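Local coordinates for protein methylocystis parvus OBBP MbnE (Methylocystis parvus OBBP, PDB 5ICQ) that probably binds methanobactin, a copper-chelating peptide, in the periplasm and takes part in its uptake, as a member of the family 5 extracellular solute-binding proteins, at residues F108-L113 against L193-A198; D153-K158 against I165-V170; S273-F278 against D284-T289; T292-G297 against M308-L313. One frame throughout, in Å; residues are numbered along the deposited sequence.

Contact 1: F108-L113 against L193-A198; sequences FTLYPL and LPLILA
The backbones of 108-113 and 193-198 come nearest at Leu110 and Leu195, whose CA atoms lie 7.5 Å apart, so that the extended chain and the helix meet through side chains. Four of them do the work, Phe108, Leu110, Leu195 and Ala198, each pointing its CB toward the other segment. Phe108 and Leu195 approach from opposite directions and make a well-centred CH-pi contact: methyl CD2 of Leu195 sits 3.6 Å from the centroid of the Phe108 ring and only 6° off the ring normal. In this position it is almost equally far from all six ring carbons, with Phe108 CE1 3.8 Å from Leu195 CD2. With CG of Leu195 opposite the carbonyl carbon (chi1 -73°), the second torsion (80°) then places CD2 over the ring while CB of Leu195 stays 3.8 Å from Phe108 CZ. Leu110 touches with a single branch. Its CD1 lies 3.5 Å from Ala198 CB and 3.9 Å from Leu195 CB, resting against both, two residues three apart on the helix, and the shortness of the alanine lets the methyl come in close. Around this packing the main chain is held separately: Leu110 is bonded through its backbone to Leu38, and Ala198 at the helix end to Met100. All four touching residues are buried. The helix is therefore fitted to strand 109-120 of the antiparallel sheet that also includes 38-39 and 100-103 by shape and dispersion rather than by polar bonds, one methyl centred on an aromatic face and another laid against Leu195 and Ala198.

Contact 2: D153-K158 against I165-V170; sequences DLLKAK and IAYGLV
Leu155 and Tyr167 make the closest apolar contact between the consecutive helices 145-158 and 161-168: CB of Leu155 comes 3.6 Å from Tyr167 CE2, at the ring edge and near its plane. The backbone N of Lys156 lies along the same edge, so the first helix meets the tyrosine by its rim. Lys156 adds its aliphatic stem. It and Tyr167 slide past each other in opposite directions, with Lys156 CB 3.9 Å from Tyr167 CB, and farther along the lysine CD passes over the backbone at Tyr167 and Gly168.

The polar part is carried by one water. A bend in the lysine chain (chi3 81°) turns NZ toward this water, which accepts from Lys156 NZ at 3.0 Å and donates to Tyr167 O at 2.7 Å and to Val170 O at 2.9 Å. Tyr167 O also receives the backbone N of Val170, so it is gripped twice. The ammonium lies near the carbonyls of Tyr167 and Val170, toward the C-terminal part of the second helix, where the helix dipole may favour a positive charge. The phenol takes a different partner, Gln163 NE2, while the Tyr167 ring also meets Phe152, Ile196 and Leu197.

This is a pair of successive helices joined by an apolar contact and by a water-mediated one; it lies in a region that probably corresponds to the extra domain (domain Ib) seen in peptide-binding relatives.

Contact 3: S273-F278 against D284-T289; sequences SLFEAF and DYRDET
Helix 273-278 and strand 285-288 run at 136° to each other, their axes 9.3 Å apart, and the CA atoms of Phe278 and Asp284 are nearest, with a five-residue connection between the segments. Arg286 fills the space between them. Its CG occupies the crowded position between backbone N and carbonyl carbon, and a bend at chi3 (-82°) lays the guanidinium beside the helix. The methylene CD passes over one face of Phe278, displaced toward the rim, 3.9 Å from the ring centroid in a CH-pi contact. Beyond it Phe275 CD1 rests over a face of the guanidinium, 3.3 Å from Arg286 NE, with the two planes steeply inclined rather than stacked.

Polar partners then occupy the edge of this buried cation. Arg286 NH2 forms a nearly straight salt bridge to Glu288 OE2 at 2.8 Å (169° at the hydrogen), arriving from above the carboxylate plane. Arg286 NH1 donates to a water at 2.8 Å, which in turn donates to Leu274 O; NE is bonded to Tyr298 OH. Arg293 crowds nearby, but Glu288 OE1 pairs with it, so the carboxylate probably offsets both charges. With a leucine in place of Arg286, Glu288 would probably lose one of its two cations and the water bonded to Leu274 O its link to the strand.

Here helix 271-279 packs against edge strand 285-288 of a three-stranded antiparallel sheet completed by 576-581 and 308-313.

Contact 4: T292-G297 against M308-L313; sequences TRWSTG and MARESL. With SO4 (sulfate ion), chain E.
Trp294 of helix 291-296 lies under Arg310 of strand 308-313, a helix packed on the antiparallel sheet by a cation-pi contact. Arg310 CZ stands 4.6 Å from the centroid of the six-membered ring of Trp294, 2° off its normal, but the guanidinium is steeply tipped, its plane 68° from the indole. It therefore presents NH1 to the face, 3.5 Å from Trp294 CD2. The same nitrogen donates to Trp294 O at 2.9 Å, in the carbonyl plane on a lone pair. The arginine chain, extended from CG to NE, lays CD 3.6 Å from Trp294 CH2. At the indole edge Ser312 OG meets CZ2. Replacing Trp294 with an alanine would probably leave the Arg310 guanidinium without its aromatic floor and freer to turn.

Outward from this, a water takes a bond from Arg310 NH2 at 2.8 Å and gives one to Ser295 O, while Trp577 stacks on Trp294 and Tyr298 meets it edge-to-face. One residue earlier in the helix, Arg293 holds a sulfate, probably from the crystallisation liquor, its NH1 2.8 Å from sulfate O3.

The four contacts fall into two neighbourhoods more than 30 Å apart between centres. Contact 2 is nested within the loop that contact 1 closes, and the two, centres 16 Å apart, join through helix 193-198, whose Leu193, Ile196 and Leu197 pack on helix 161-168. Contacts 3 and 4 follow in series, centres 10 Å apart, and share the antiparallel sheet 285-288, 576-581 and 308-313; strand 285-288 leads directly into helix 291-296, with a charged link between the two contacts. Contacts 2 and 4 lie on opposite sides of the chain's centre. The two neighbourhoods are packed independently, apolar in contact 1, with arginines prominent in contacts 3 and 4, consistent with a large solute-binding protein made of several subdomains.

Contact 1: F108-L113 against L193-A198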
loop_
_atom_site.group_PDB
_atom_site.type_symbol
_atom_site.label_atom_id
_atom_site.label_comp_id
_atom_site.label_asym_id
_atom_site.label_seq_id
_atom_site.Cartn_x
_atom_site.Cartn_y
_atom_site.Cartn_z
ATOM N N PHE A 108 -5.154 4.059 -11.198
ATOM C CA PHE A 108 -6.320 4.402 -10.390
ATOM C C PHE A 108 -7.483 4.788 -11.300
ATOM O O PHE A 108 -7.700 5.977 -11.564
ATOM C CB PHE A 108 -5.971 5.550 -9.428
ATOM C CG PHE A 108 -6.945 5.725 -8.269
ATOM C CD1 PHE A 108 -8.046 4.894 -8.114
ATOM C CD2 PHE A 108 -6.749 6.743 -7.340
ATOM C CE1 PHE A 108 -8.932 5.068 -7.041
ATOM C CE2 PHE A 108 -7.630 6.929 -6.278
ATOM C CZ PHE A 108 -8.724 6.089 -6.127
ATOM N N THR A 109 -8.232 3.795 -11.795
ATOM C CA THR A 109 -9.384 4.043 -12.659
ATOM C C THR A 109 -10.557 3.207 -12.177
ATOM O O THR A 109 -10.385 2.040 -11.805
ATOM C CB THR A 109 -9.102 3.719 -14.140
ATOM O OG1 THR A 109 -7.986 4.486 -14.608
ATOM C CG2 THR A 109 -10.315 4.064 -15.016
ATOM N N LEU A 110 -11.745 3.817 -12.172
ATOM C CA LEU A 110 -12.964 3.195 -11.672
ATOM C C LEU A 110 -13.976 3.027 -12.798
ATOM O O LEU A 110 -14.063 3.870 -13.689
ATOM C CB LEU A 110 -13.593 4.044 -10.567
ATOM C CG LEU A 110 -12.636 4.389 -9.430
ATOM C CD1 LEU A 110 -13.333 5.318 -8.446
ATOM C CD2 LEU A 110 -12.176 3.108 -8.730
ATOM N N TYR A 111 -14.767 1.956 -12.728
ATOM C CA TYR A 111 -15.761 1.621 -13.735
ATOM C C TYR A 111 -17.086 1.296 -13.059
ATOM O O TYR A 111 -17.125 1.087 -11.845
ATOM C CB TYR A 111 -15.270 0.445 -14.592
ATOM C CG TYR A 111 -14.092 0.865 -15.458
ATOM C CD1 TYR A 111 -14.294 1.574 -16.641
ATOM C CD2 TYR A 111 -12.778 0.578 -15.075
ATOM C CE1 TYR A 111 -13.209 1.980 -17.437
ATOM C CE2 TYR A 111 -11.687 0.968 -15.865
ATOM C CZ TYR A 111 -11.917 1.681 -17.040
ATOM O OH TYR A 111 -10.846 2.098 -17.832
ATOM N N PRO A 112 -18.203 1.328 -13.799
ATOM C CA PRO A 112 -19.518 1.233 -13.142
ATOM C C PRO A 112 -19.699 -0.044 -12.331
ATOM O O PRO A 112 -19.263 -1.136 -12.717
ATOM C CB PRO A 112 -20.511 1.291 -14.312
ATOM C CG PRO A 112 -19.775 2.139 -15.369
ATOM C CD PRO A 112 -18.325 1.693 -15.225
ATOM N N LEU A 113 -20.365 0.114 -11.187
ATOM C CA LEU A 113 -20.821 -1.010 -10.380
ATOM C C LEU A 113 -22.236 -0.662 -9.921
ATOM O O LEU A 113 -23.150 -0.621 -10.751
ATOM C CB LEU A 113 -19.864 -1.288 -9.212
ATOM C CG LEU A 113 -20.073 -2.619 -8.454
ATOM C CD1 LEU A 113 -20.333 -3.811 -9.409
ATOM C CD2 LEU A 113 -18.895 -2.926 -7.533
ATOM N N LEU A 193 -11.058 13.443 -4.284
ATOM C CA LEU A 193 -12.279 13.220 -3.513
ATOM C C LEU A 193 -13.396 12.517 -4.287
ATOM O O LEU A 193 -14.050 11.643 -3.691
ATOM C CB LEU A 193 -12.765 14.554 -2.928
ATOM C CG LEU A 193 -13.981 14.503 -2.002
ATOM C CD1 LEU A 193 -13.727 13.536 -0.878
ATOM C CD2 LEU A 193 -14.271 15.897 -1.444
ATOM N N PRO A 194 -13.668 12.814 -5.566
ATOM C CA PRO A 194 -14.728 12.063 -6.265
ATOM C C PRO A 194 -14.462 10.572 -6.363
ATOM O O PRO A 194 -15.419 9.786 -6.314
ATOM C CB PRO A 194 -14.764 12.712 -7.654
ATOM C CG PRO A 194 -14.256 14.096 -7.430
ATOM C CD PRO A 194 -13.176 13.932 -6.395
ATOM N N LEU A 195 -13.197 10.159 -6.505
ATOM C CA LEU A 195 -12.887 8.734 -6.574
ATOM C C LEU A 195 -12.994 8.079 -5.202
ATOM O O LEU A 195 -13.400 6.919 -5.096
ATOM C CB LEU A 195 -11.487 8.503 -7.160
ATOM C CG LEU A 195 -11.295 8.726 -8.661
ATOM C CD1 LEU A 195 -11.138 10.204 -9.000
ATOM C CD2 LEU A 195 -10.110 7.926 -9.165
ATOM N N ILE A 196 -12.620 8.806 -4.145
ATOM C CA ILE A 196 -12.816 8.309 -2.785
ATOM C C ILE A 196 -14.302 8.094 -2.506
ATOM O O ILE A 196 -14.699 7.079 -1.919
ATOM C CB ILE A 196 -12.182 9.283 -1.773
ATOM C CG1 ILE A 196 -10.656 9.245 -1.879
ATOM C CG2 ILE A 196 -12.619 8.947 -0.345
ATOM C CD1 ILE A 196 -9.982 10.401 -1.195
ATOM N N LEU A 197 -15.147 9.042 -2.918
ATOM C CA LEU A 197 -16.590 8.860 -2.754
ATOM C C LEU A 197 -17.098 7.683 -3.575
ATOM O O LEU A 197 -18.017 6.971 -3.150
ATOM C CB LEU A 197 -17.332 10.139 -3.158
ATOM C CG LEU A 197 -17.050 11.366 -2.289
ATOM C CD1 LEU A 197 -17.643 12.627 -2.918
ATOM C CD2 LEU A 197 -17.616 11.150 -0.897
ATOM N N ALA A 198 -16.516 7.469 -4.754
ATOM C CA ALA A 198 -16.952 6.396 -5.637
ATOM C C ALA A 198 -16.629 5.008 -5.098
ATOM O O ALA A 198 -17.274 4.038 -5.507
ATOM C CB ALA A 198 -16.315 6.583 -7.013
#

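Contact 2: D153-K158 against I165-V170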
loop_
_atom_site.group_PDB
_atom_site.type_symbol
_atom_site.label_atom_id
_atom_site.label_comp_id
_atom_site.label_asym_id
_atom_site.label_seq_id
_atom_site.Cartn_x
_atom_site.Cartn_y
_atom_site.Cartn_z
ATOM N N ASP A 153 -23.272 9.281 5.606
ATOM C CA ASP A 153 -23.408 9.894 6.929
ATOM C C ASP A 153 -22.787 9.033 8.022
ATOM O O ASP A 153 -22.117 9.550 8.925
ATOM C CB ASP A 153 -24.878 10.144 7.248
ATOM C CG ASP A 153 -25.476 11.239 6.401
ATOM O OD1 ASP A 153 -24.724 12.151 5.991
ATOM O OD2 ASP A 153 -26.702 11.192 6.162
ATOM N N LEU A 154 -23.018 7.719 7.969
ATOM C CA LEU A 154 -22.498 6.820 8.997
ATOM C C LEU A 154 -20.978 6.781 8.971
ATOM O O LEU A 154 -20.322 6.843 10.018
ATOM C CB LEU A 154 -23.060 5.410 8.795
ATOM C CG LEU A 154 -22.487 4.292 9.672
ATOM C CD1 LEU A 154 -22.796 4.555 11.148
ATOM C CD2 LEU A 154 -23.043 2.944 9.236
ATOM N N LEU A 155 -20.401 6.666 7.778
ATOM C CA LEU A 155 -18.954 6.533 7.674
ATOM C C LEU A 155 -18.253 7.854 7.943
ATOM O O LEU A 155 -17.129 7.866 8.466
ATOM C CB LEU A 155 -18.591 5.993 6.291
ATOM C CG LEU A 155 -19.079 4.558 6.103
ATOM C CD1 LEU A 155 -19.039 4.138 4.627
ATOM C CD2 LEU A 155 -18.264 3.600 6.963
ATOM N N LYS A 156 -18.895 8.970 7.592
ATOM C CA LYS A 156 -18.346 10.274 7.945
ATOM C C LYS A 156 -18.226 10.424 9.455
ATOM O O LYS A 156 -17.256 11.005 9.956
ATOM C CB LYS A 156 -19.221 11.387 7.376
ATOM C CG LYS A 156 -18.700 12.777 7.721
ATOM C CD LYS A 156 -19.332 13.853 6.847
ATOM C CE LYS A 156 -20.704 14.245 7.344
ATOM N NZ LYS A 156 -20.997 15.675 7.011
ATOM N N ALA A 157 -19.193 9.888 10.197
ATOM C CA ALA A 157 -19.167 9.997 11.651
ATOM C C ALA A 157 -18.334 8.903 12.310
ATOM O O ALA A 157 -17.694 9.163 13.333
ATOM C CB ALA A 157 -20.597 9.969 12.199
ATOM N N LYS A 158 -18.303 7.688 11.746
ATOM C CA LYS A 158 -17.762 6.540 12.469
ATOM C C LYS A 158 -16.705 5.755 11.700
ATOM O O LYS A 158 -16.289 4.688 12.168
ATOM C CB LYS A 158 -18.890 5.575 12.869
ATOM C CG LYS A 158 -19.985 6.191 13.724
ATOM C CD LYS A 158 -19.410 6.770 15.004
ATOM C CE LYS A 158 -20.260 6.396 16.207
ATOM N NZ LYS A 158 -21.637 6.962 16.129
ATOM N N ILE A 165 -12.156 12.541 7.458
ATOM C CA ILE A 165 -11.700 13.849 7.001
ATOM C C ILE A 165 -12.122 14.089 5.559
ATOM O O ILE A 165 -12.591 15.180 5.208
ATOM C CB ILE A 165 -10.176 13.978 7.175
ATOM C CG1 ILE A 165 -9.799 13.910 8.655
ATOM C CG2 ILE A 165 -9.688 15.285 6.576
ATOM C CD1 ILE A 165 -8.305 14.007 8.895
ATOM N N ALA A 166 -11.977 13.073 4.704
ATOM C CA ALA A 166 -12.348 13.228 3.300
ATOM C C ALA A 166 -13.841 13.501 3.152
ATOM O O ALA A 166 -14.243 14.458 2.484
ATOM C CB ALA A 166 -11.946 11.980 2.508
ATOM N N TYR A 167 -14.685 12.652 3.753
ATOM C CA TYR A 167 -16.124 12.869 3.626
ATOM C C TYR A 167 -16.527 14.189 4.264
ATOM O O TYR A 167 -17.484 14.827 3.817
ATOM C CB TYR A 167 -16.925 11.717 4.251
ATOM C CG TYR A 167 -16.707 10.336 3.637
ATOM C CD1 TYR A 167 -15.840 10.138 2.563
ATOM C CD2 TYR A 167 -17.375 9.231 4.144
ATOM C CE1 TYR A 167 -15.637 8.860 2.023
ATOM C CE2 TYR A 167 -17.180 7.956 3.621
ATOM C CZ TYR A 167 -16.309 7.774 2.565
ATOM O OH TYR A 167 -16.130 6.499 2.069
ATOM N N GLY A 168 -15.791 14.626 5.293
ATOM C CA GLY A 168 -16.055 15.910 5.919
ATOM C C GLY A 168 -15.812 17.102 5.017
ATOM O O GLY A 168 -16.287 18.197 5.320
ATOM N N LEU A 169 -15.084 16.919 3.913
ATOM C CA LEU A 169 -14.848 18.018 2.986
ATOM C C LEU A 169 -16.045 18.291 2.090
ATOM O O LEU A 169 -16.138 19.383 1.520
ATOM C CB LEU A 169 -13.622 17.730 2.114
ATOM C CG LEU A 169 -12.256 17.589 2.783
ATOM C CD1 LEU A 169 -11.238 17.072 1.780
ATOM C CD2 LEU A 169 -11.812 18.928 3.345
ATOM N N VAL A 170 -16.958 17.325 1.952
ATOM C CA VAL A 170 -18.097 17.491 1.058
ATOM C C VAL A 170 -18.985 18.620 1.559
ATOM O O VAL A 170 -19.304 18.694 2.750
ATOM C CB VAL A 170 -18.881 16.173 0.955
ATOM C CG1 VAL A 170 -20.154 16.372 0.149
ATOM C CG2 VAL A 170 -18.011 15.095 0.329
HETATM O O HOH W 1 -19.458 16.524 4.619
#

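Contact 3: S273-F278 against D284-T289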
loop_
_atom_site.group_PDB
_atom_site.type_symbol
_atom_site.label_atom_id
_atom_site.label_comp_id
_atom_site.label_asym_id
_atom_site.label_seq_id
_atom_site.Cartn_x
_atom_site.Cartn_y
_atom_site.Cartn_z
ATOM N N SER A 273 2.201 -23.476 11.036
ATOM C CA SER A 273 1.008 -24.308 10.896
ATOM C C SER A 273 0.233 -23.946 9.631
ATOM O O SER A 273 -0.396 -24.818 9.020
ATOM C CB SER A 273 0.119 -24.187 12.136
ATOM O OG SER A 273 -0.165 -22.830 12.446
ATOM N N LEU A 274 0.273 -22.677 9.228
ATOM C CA LEU A 274 -0.322 -22.281 7.953
ATOM C C LEU A 274 0.387 -22.971 6.791
ATOM O O LEU A 274 -0.260 -23.488 5.872
ATOM C CB LEU A 274 -0.253 -20.757 7.817
ATOM C CG LEU A 274 -0.811 -20.072 6.558
ATOM C CD1 LEU A 274 -2.232 -20.519 6.261
ATOM C CD2 LEU A 274 -0.741 -18.559 6.709
ATOM N N PHE A 275 1.725 -23.011 6.835
ATOM C CA PHE A 275 2.495 -23.682 5.788
ATOM C C PHE A 275 2.241 -25.182 5.787
ATOM O O PHE A 275 2.113 -25.791 4.717
ATOM C CB PHE A 275 3.987 -23.383 5.968
ATOM C CG PHE A 275 4.861 -23.872 4.833
ATOM C CD1 PHE A 275 4.499 -23.654 3.510
ATOM C CD2 PHE A 275 6.060 -24.519 5.093
ATOM C CE1 PHE A 275 5.305 -24.087 2.469
ATOM C CE2 PHE A 275 6.872 -24.947 4.057
ATOM C CZ PHE A 275 6.496 -24.729 2.745
ATOM N N GLU A 276 2.161 -25.802 6.973
ATOM C CA GLU A 276 1.889 -27.235 7.029
ATOM C C GLU A 276 0.532 -27.567 6.422
ATOM O O GLU A 276 0.381 -28.591 5.751
ATOM C CB GLU A 276 1.967 -27.741 8.471
ATOM C CG GLU A 276 3.377 -27.756 9.064
ATOM C CD GLU A 276 4.369 -28.554 8.232
ATOM O OE1 GLU A 276 3.993 -29.625 7.706
ATOM O OE2 GLU A 276 5.530 -28.107 8.105
ATOM N N ALA A 277 -0.473 -26.717 6.649
ATOM C CA ALA A 277 -1.784 -26.972 6.056
ATOM C C ALA A 277 -1.717 -26.925 4.533
ATOM O O ALA A 277 -2.380 -27.715 3.850
ATOM C CB ALA A 277 -2.809 -25.967 6.580
ATOM N N PHE A 278 -0.913 -26.011 3.982
ATOM C CA PHE A 278 -0.714 -25.982 2.534
ATOM C C PHE A 278 -0.051 -27.267 2.044
ATOM O O PHE A 278 -0.493 -27.879 1.065
ATOM C CB PHE A 278 0.127 -24.770 2.138
ATOM C CG PHE A 278 0.380 -24.678 0.668
ATOM C CD1 PHE A 278 -0.613 -24.216 -0.186
ATOM C CD2 PHE A 278 1.602 -25.057 0.129
ATOM C CE1 PHE A 278 -0.389 -24.135 -1.551
ATOM C CE2 PHE A 278 1.830 -24.978 -1.242
ATOM C CZ PHE A 278 0.835 -24.520 -2.077
ATOM N N ASP A 284 -5.383 -23.995 -0.497
ATOM C CA ASP A 284 -5.183 -24.031 -1.941
ATOM C C ASP A 284 -4.162 -23.022 -2.464
ATOM O O ASP A 284 -3.751 -23.132 -3.628
ATOM C CB ASP A 284 -6.533 -23.808 -2.641
ATOM C CG ASP A 284 -7.480 -24.993 -2.463
ATOM O OD1 ASP A 284 -6.998 -26.141 -2.532
ATOM O OD2 ASP A 284 -8.694 -24.778 -2.252
ATOM N N TYR A 285 -3.733 -22.064 -1.648
ATOM C CA TYR A 285 -2.971 -20.913 -2.121
ATOM C C TYR A 285 -2.212 -20.308 -0.949
ATOM O O TYR A 285 -2.732 -20.268 0.168
ATOM C CB TYR A 285 -3.906 -19.854 -2.742
ATOM C CG TYR A 285 -3.188 -18.597 -3.190
ATOM C CD1 TYR A 285 -2.962 -17.549 -2.305
ATOM C CD2 TYR A 285 -2.725 -18.466 -4.500
ATOM C CE1 TYR A 285 -2.295 -16.414 -2.699
ATOM C CE2 TYR A 285 -2.060 -17.315 -4.907
ATOM C CZ TYR A 285 -1.844 -16.305 -3.994
ATOM O OH TYR A 285 -1.184 -15.164 -4.368
ATOM N N ARG A 286 -1.001 -19.818 -1.208
ATOM C CA ARG A 286 -0.281 -19.052 -0.199
ATOM C C ARG A 286 0.658 -18.056 -0.867
ATOM O O ARG A 286 1.168 -18.291 -1.971
ATOM C CB ARG A 286 0.503 -19.962 0.765
ATOM C CG ARG A 286 1.592 -20.807 0.125
ATOM C CD ARG A 286 2.295 -21.693 1.177
ATOM N NE ARG A 286 3.320 -20.967 1.922
ATOM C CZ ARG A 286 3.190 -20.499 3.165
ATOM N NH1 ARG A 286 2.063 -20.675 3.850
ATOM N NH2 ARG A 286 4.209 -19.852 3.728
ATOM N N ASP A 287 0.844 -16.919 -0.194
ATOM C CA ASP A 287 1.925 -15.981 -0.476
ATOM C C ASP A 287 3.088 -16.273 0.466
ATOM O O ASP A 287 2.888 -16.405 1.675
ATOM C CB ASP A 287 1.455 -14.537 -0.276
ATOM C CG ASP A 287 0.363 -14.141 -1.234
ATOM O OD1 ASP A 287 0.510 -14.404 -2.446
ATOM O OD2 ASP A 287 -0.646 -13.570 -0.773
ATOM N N GLU A 288 4.299 -16.361 -0.078
ATOM C CA GLU A 288 5.487 -16.616 0.721
ATOM C C GLU A 288 6.195 -15.302 1.018
ATOM O O GLU A 288 6.485 -14.533 0.096
ATOM C CB GLU A 288 6.443 -17.571 0.003
ATOM C CG GLU A 288 7.582 -18.031 0.869
ATOM C CD GLU A 288 7.078 -18.644 2.148
ATOM O OE1 GLU A 288 7.225 -18.012 3.221
ATOM O OE2 GLU A 288 6.510 -19.746 2.065
ATOM N N THR A 289 6.479 -15.049 2.301
ATOM C CA THR A 289 7.246 -13.872 2.697
ATOM C C THR A 289 8.525 -14.216 3.445
ATOM O O THR A 289 9.289 -13.303 3.780
ATOM C CB THR A 289 6.396 -12.931 3.568
ATOM O OG1 THR A 289 5.803 -13.677 4.633
ATOM C CG2 THR A 289 5.289 -12.284 2.742
HETATM O O HOH W 2 -0.564 -21.713 3.514
#

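Contact 4: T292-G297 against M308-L313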
loop_
_atom_site.group_PDB
_atom_site.type_symbol
_atom_site.label_atom_id
_atom_site.label_comp_id
_atom_site.label_asym_id
_atom_site.label_seq_id
_atom_site.Cartn_x
_atom_site.Cartn_y
_atom_site.Cartn_z
ATOM N N THR A 292 13.842 -17.791 4.106
ATOM C CA THR A 292 14.306 -19.133 4.460
ATOM C C THR A 292 13.394 -20.202 3.874
ATOM O O THR A 292 13.864 -21.196 3.306
ATOM C CB THR A 292 14.390 -19.282 5.982
ATOM O OG1 THR A 292 15.218 -18.243 6.522
ATOM C CG2 THR A 292 14.986 -20.635 6.357
ATOM N N ARG A 293 12.077 -20.020 4.014
ATOM C CA ARG A 293 11.148 -21.030 3.526
ATOM C C ARG A 293 11.146 -21.071 2.006
ATOM O O ARG A 293 11.180 -22.152 1.409
ATOM C CB ARG A 293 9.745 -20.746 4.064
ATOM C CG ARG A 293 8.843 -21.949 4.160
ATOM C CD ARG A 293 7.867 -21.736 5.307
ATOM N NE ARG A 293 7.309 -20.396 5.260
ATOM C CZ ARG A 293 6.801 -19.762 6.309
ATOM N NH1 ARG A 293 6.781 -20.350 7.500
ATOM N NH2 ARG A 293 6.326 -18.534 6.163
ATOM N N TRP A 294 11.123 -19.900 1.364
ATOM C CA TRP A 294 11.207 -19.855 -0.092
ATOM C C TRP A 294 12.475 -20.535 -0.571
ATOM O O TRP A 294 12.449 -21.298 -1.545
ATOM C CB TRP A 294 11.153 -18.399 -0.568
ATOM C CG TRP A 294 10.930 -18.200 -2.057
ATOM C CD1 TRP A 294 11.781 -17.591 -2.933
ATOM C CD2 TRP A 294 9.773 -18.590 -2.825
ATOM N NE1 TRP A 294 11.228 -17.575 -4.200
ATOM C CE2 TRP A 294 9.996 -18.177 -4.157
ATOM C CE3 TRP A 294 8.568 -19.237 -2.513
ATOM C CZ2 TRP A 294 9.062 -18.395 -5.180
ATOM C CZ3 TRP A 294 7.637 -19.446 -3.524
ATOM C CH2 TRP A 294 7.893 -19.026 -4.846
ATOM N N SER A 295 13.587 -20.313 0.141
ATOM C CA SER A 295 14.878 -20.831 -0.292
ATOM C C SER A 295 14.966 -22.348 -0.144
ATOM O O SER A 295 15.487 -23.025 -1.036
ATOM C CB SER A 295 16.003 -20.149 0.489
ATOM O OG SER A 295 17.255 -20.678 0.114
ATOM N N THR A 296 14.466 -22.910 0.965
ATOM C CA THR A 296 14.692 -24.327 1.238
ATOM C C THR A 296 13.459 -25.131 1.625
ATOM O O THR A 296 13.577 -26.349 1.802
ATOM C CB THR A 296 15.742 -24.499 2.354
ATOM O OG1 THR A 296 15.265 -23.885 3.558
ATOM C CG2 THR A 296 17.072 -23.869 1.956
ATOM N N GLY A 297 12.293 -24.513 1.769
ATOM C CA GLY A 297 11.146 -25.231 2.284
ATOM C C GLY A 297 10.202 -25.842 1.269
ATOM O O GLY A 297 9.222 -26.476 1.668
ATOM N N MET A 308 0.912 -29.484 -6.704
ATOM C CA MET A 308 1.043 -28.079 -6.341
ATOM C C MET A 308 2.203 -27.481 -7.120
ATOM O O MET A 308 3.076 -28.199 -7.612
ATOM C CB MET A 308 1.256 -27.908 -4.832
ATOM C CG MET A 308 0.152 -28.514 -3.994
ATOM S SD MET A 308 0.524 -28.421 -2.243
ATOM C CE MET A 308 -0.500 -29.746 -1.600
ATOM N N ALA A 309 2.213 -26.152 -7.225
ATOM C CA ALA A 309 3.243 -25.453 -7.978
ATOM C C ALA A 309 3.580 -24.146 -7.278
ATOM O O ALA A 309 2.745 -23.567 -6.586
ATOM C CB ALA A 309 2.783 -25.178 -9.421
ATOM N N ARG A 310 4.802 -23.670 -7.464
ATOM C CA ARG A 310 5.149 -22.348 -6.970
ATOM C C ARG A 310 5.640 -21.480 -8.120
ATOM O O ARG A 310 6.122 -21.984 -9.141
ATOM C CB ARG A 310 6.179 -22.423 -5.859
ATOM C CG ARG A 310 7.525 -22.952 -6.269
ATOM C CD ARG A 310 8.503 -22.601 -5.181
ATOM N NE ARG A 310 9.822 -23.164 -5.392
ATOM C CZ ARG A 310 10.905 -22.765 -4.730
ATOM N NH1 ARG A 310 10.813 -21.793 -3.833
ATOM N NH2 ARG A 310 12.073 -23.342 -4.966
ATOM N N GLU A 311 5.472 -20.169 -7.967
ATOM C CA GLU A 311 5.773 -19.223 -9.033
ATOM C C GLU A 311 6.238 -17.913 -8.428
ATOM O O GLU A 311 5.851 -17.563 -7.307
ATOM C CB GLU A 311 4.551 -18.898 -9.907
ATOM C CG GLU A 311 3.639 -20.031 -10.284
ATOM C CD GLU A 311 2.530 -19.545 -11.199
ATOM O OE1 GLU A 311 2.846 -19.122 -12.331
ATOM O OE2 GLU A 311 1.355 -19.551 -10.778
ATOM N N SER A 312 7.025 -17.164 -9.202
ATOM C CA SER A 312 7.328 -15.765 -8.901
ATOM C C SER A 312 6.655 -14.898 -9.953
ATOM O O SER A 312 6.828 -15.134 -11.149
ATOM C CB SER A 312 8.834 -15.496 -8.898
ATOM O OG SER A 312 9.480 -16.194 -7.851
ATOM N N LEU A 313 5.870 -13.915 -9.515
ATOM C CA LEU A 313 5.148 -13.049 -10.435
ATOM C C LEU A 313 5.531 -11.594 -10.204
ATOM O O LEU A 313 5.818 -11.175 -9.080
ATOM C CB LEU A 313 3.631 -13.208 -10.281
ATOM C CG LEU A 313 3.068 -14.629 -10.364
ATOM C CD1 LEU A 313 1.561 -14.607 -10.118
ATOM C CD2 LEU A 313 3.380 -15.255 -11.712
HETATM S S SO4 E . 6.641 -16.760 9.390
HETATM O O1 SO4 E . 5.308 -16.369 9.838
HETATM O O2 SO4 E . 7.636 -16.286 10.347
HETATM O O3 SO4 E . 6.725 -18.214 9.292
HETATM O O4 SO4 E . 6.891 -16.160 8.084
HETATM O O HOH W 3 14.494 -22.456 -3.813
#